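Local coordinates for protein outer membrane porin F (Pseudomonas aeruginosa, PDB 4RLC) that probably serves as a small-molecule porin of the outer membrane, its N-terminal domain forming an eight-stranded beta-barrel, at residues 52-57 / 93-98. Residues are numbered along the deposited sequence; the frame is centred on the assembly and turned at random.
Sequences LTDDVE and GTPGVG
The pyrrolidine ring of Pro-95 packs against the base of the Asp-54 side chain, CG of the proline lying 3.9 Å from CB of the aspartate. The two side chains meet at about a right angle, and the CG corner of the ring makes the closest approach, meeting the carbonyl O of Asp-54 at 4.0 Å as well as the methylene. With CG beside its own backbone N (chi1 -74°), Asp-54 leaves its methylene to the proline, while OD1 is taken by the backbone N of Gln-18.

In the antiparallel barrel, these are two successive connections at one end, the turn leading into strand 56-66 and the loop joining strands 80-91 and 98-115. The first is shaped by an ST motif: Thr-53 OG1 accepts from Asp-55 N at 3.0 Å and Val-56 N at 2.9 Å, which ties down the turn carrying Asp-54 and Asp-55. On the loop, Gly-96 N is held by Gln-16 OE1.

The other half of the contact is looser and polar. No direct hydrogen bond joins the segments here; Asp-55 OD1 and Gly-93 O remain 4.0 Å apart, and a water at the surface donates to both, at 2.6 Å to Asp-55 OD1 and at a longer 3.3 Å to Gly-93 O. Arg-100 NH1 forms a salt bridge with Asp-55 OD1 and a hydrogen bond to Gly-93 O, and its NH2 bonds Asp-54 O.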
ATOM      1  N   LEU A  52     -12.522  -9.393   4.878  1.00 21.69           N
ATOM      2  CA  LEU A  52     -13.203  -9.808   6.147  1.00 23.65           C
ATOM      3  C   LEU A  52     -14.700  -9.666   5.986  1.00 24.45           C
ATOM      4  O   LEU A  52     -15.444 -10.536   6.479  1.00 24.84           O
ATOM      5  CB  LEU A  52     -12.733  -9.019   7.279  1.00 25.95           C
ATOM      6  CG  LEU A  52     -11.293  -9.091   7.681  1.00 29.83           C
ATOM      7  CD1 LEU A  52     -11.123  -8.166   8.879  1.00 34.62           C
ATOM      8  CD2 LEU A  52     -10.921 -10.507   8.102  1.00 34.25           C
ATOM      9  N   THR A  53     -15.168  -8.624   5.262  1.00 22.10           N
ATOM     10  CA  THR A  53     -16.536  -8.483   4.917  1.00 22.13           C
ATOM     11  C   THR A  53     -16.618  -8.079   3.425  1.00 22.40           C
ATOM     12  O   THR A  53     -15.590  -8.067   2.726  1.00 21.38           O
ATOM     13  CB  THR A  53     -17.202  -7.355   5.772  1.00 23.21           C
ATOM     14  OG1 THR A  53     -16.698  -6.053   5.331  1.00 21.23           O
ATOM     15  CG2 THR A  53     -16.958  -7.529   7.259  1.00 23.81           C
ATOM     16  N   ASP A  54     -17.806  -7.698   2.940  1.00 22.07           N
ATOM     17  CA  ASP A  54     -17.888  -7.173   1.554  1.00 23.50           C
ATOM     18  C   ASP A  54     -17.106  -5.868   1.379  1.00 22.72           C
ATOM     19  O   ASP A  54     -16.752  -5.533   0.240  1.00 22.74           O
ATOM     20  CB  ASP A  54     -19.319  -6.925   1.106  1.00 25.86           C
ATOM     21  CG  ASP A  54     -20.107  -8.202   0.790  1.00 29.98           C
ATOM     22  OD1 ASP A  54     -19.568  -9.343   0.749  1.00 30.32           O
ATOM     23  OD2 ASP A  54     -21.332  -8.018   0.559  1.00 32.12           O
ATOM     24  N   ASP A  55     -16.846  -5.153   2.472  1.00 22.05           N
ATOM     25  CA  ASP A  55     -16.242  -3.845   2.375  1.00 22.18           C
ATOM     26  C   ASP A  55     -14.873  -3.716   3.000  1.00 21.22           C
ATOM     27  O   ASP A  55     -14.122  -2.850   2.599  1.00 21.35           O
ATOM     28  CB  ASP A  55     -17.150  -2.780   3.046  1.00 22.84           C
ATOM     29  CG  ASP A  55     -18.581  -2.740   2.496  1.00 24.33           C
ATOM     30  OD1 ASP A  55     -18.738  -2.968   1.296  1.00 25.83           O
ATOM     31  OD2 ASP A  55     -19.504  -2.380   3.303  1.00 24.95           O
ATOM     32  N   VAL A  56     -14.539  -4.583   4.006  1.00 20.53           N
ATOM     33  CA  VAL A  56     -13.330  -4.440   4.770  1.00 20.13           C
ATOM     34  C   VAL A  56     -12.312  -5.484   4.334  1.00 20.00           C
ATOM     35  O   VAL A  56     -12.608  -6.706   4.381  1.00 20.03           O
ATOM     36  CB  VAL A  56     -13.615  -4.638   6.254  1.00 21.44           C
ATOM     37  CG1 VAL A  56     -12.321  -4.525   7.050  1.00 21.62           C
ATOM     38  CG2 VAL A  56     -14.626  -3.603   6.703  1.00 23.15           C
ATOM     39  N   GLU A  57     -11.130  -5.011   3.957  1.00 20.15           N
ATOM     40  CA  GLU A  57     -10.065  -5.868   3.534  1.00 20.95           C
ATOM     41  C   GLU A  57      -8.858  -5.647   4.483  1.00 20.38           C
ATOM     42  O   GLU A  57      -8.546  -4.489   4.882  1.00 20.83           O
ATOM     43  CB  GLU A  57      -9.675  -5.505   2.124  1.00 22.01           C
ATOM     44  CG  GLU A  57      -8.481  -6.247   1.521  1.00 23.23           C
ATOM     45  CD  GLU A  57      -7.969  -5.686   0.200  1.00 26.23           C
ATOM     46  OE1 GLU A  57      -8.418  -4.615  -0.319  1.00 23.92           O
ATOM     47  OE2 GLU A  57      -6.992  -6.351  -0.320  1.00 30.83           O
ATOM     48  N   GLY A  93     -18.844   1.973  -2.184  1.00 26.43           N
ATOM     49  CA  GLY A  93     -19.445   1.277  -3.355  1.00 27.88           C
ATOM     50  C   GLY A  93     -19.752  -0.176  -2.977  1.00 27.77           C
ATOM     51  O   GLY A  93     -19.769  -0.536  -1.769  1.00 26.10           O
ATOM     52  N   THR A  94     -19.909  -1.012  -3.996  1.00 26.65           N
ATOM     53  CA  THR A  94     -20.301  -2.392  -3.747  1.00 28.16           C
ATOM     54  C   THR A  94     -19.437  -3.295  -4.544  1.00 25.18           C
ATOM     55  O   THR A  94     -18.873  -2.872  -5.578  1.00 26.69           O
ATOM     56  CB  THR A  94     -21.781  -2.650  -4.146  1.00 31.83           C
ATOM     57  OG1 THR A  94     -21.951  -2.261  -5.505  1.00 32.77           O
ATOM     58  CG2 THR A  94     -22.739  -1.875  -3.272  1.00 33.71           C
ATOM     59  N   PRO A  95     -19.311  -4.550  -4.091  1.00 24.80           N
ATOM     60  CA  PRO A  95     -18.521  -5.476  -4.873  1.00 24.19           C
ATOM     61  C   PRO A  95     -19.124  -5.675  -6.274  1.00 26.18           C
ATOM     62  O   PRO A  95     -20.374  -5.632  -6.429  1.00 26.99           O
ATOM     63  CB  PRO A  95     -18.595  -6.799  -4.080  1.00 25.32           C
ATOM     64  CG  PRO A  95     -19.193  -6.480  -2.727  1.00 26.59           C
ATOM     65  CD  PRO A  95     -19.824  -5.130  -2.809  1.00 26.65           C
ATOM     66  N   GLY A  96     -18.262  -5.944  -7.267  1.00 24.53           N
ATOM     67  CA  GLY A  96     -18.723  -6.188  -8.638  1.00 23.58           C
ATOM     68  C   GLY A  96     -17.937  -5.271  -9.560  1.00 23.04           C
ATOM     69  O   GLY A  96     -16.882  -4.723  -9.163  1.00 22.38           O
ATOM     70  N   VAL A  97     -18.443  -5.093 -10.787  1.00 22.64           N
ATOM     71  CA  VAL A  97     -17.736  -4.264 -11.776  1.00 23.62           C
ATOM     72  C   VAL A  97     -18.046  -2.823 -11.452  1.00 23.20           C
ATOM     73  O   VAL A  97     -19.195  -2.474 -11.170  1.00 26.16           O
ATOM     74  CB  VAL A  97     -18.186  -4.623 -13.216  1.00 23.66           C
ATOM     75  CG1 VAL A  97     -17.640  -3.669 -14.251  1.00 26.46           C
ATOM     76  CG2 VAL A  97     -17.752  -6.078 -13.508  1.00 24.23           C
ATOM     77  N   GLY A  98     -17.031  -1.995 -11.434  1.00 21.57           N
ATOM     78  CA  GLY A  98     -17.247  -0.535 -11.211  1.00 22.98           C
ATOM     79  C   GLY A  98     -16.246   0.004 -10.218  1.00 22.29           C
ATOM     80  O   GLY A  98     -15.247  -0.621  -9.839  1.00 20.16           O
TER
HETATM   81  O   HOH W   1     -20.906  -3.113  -0.121  1.00 26.32           O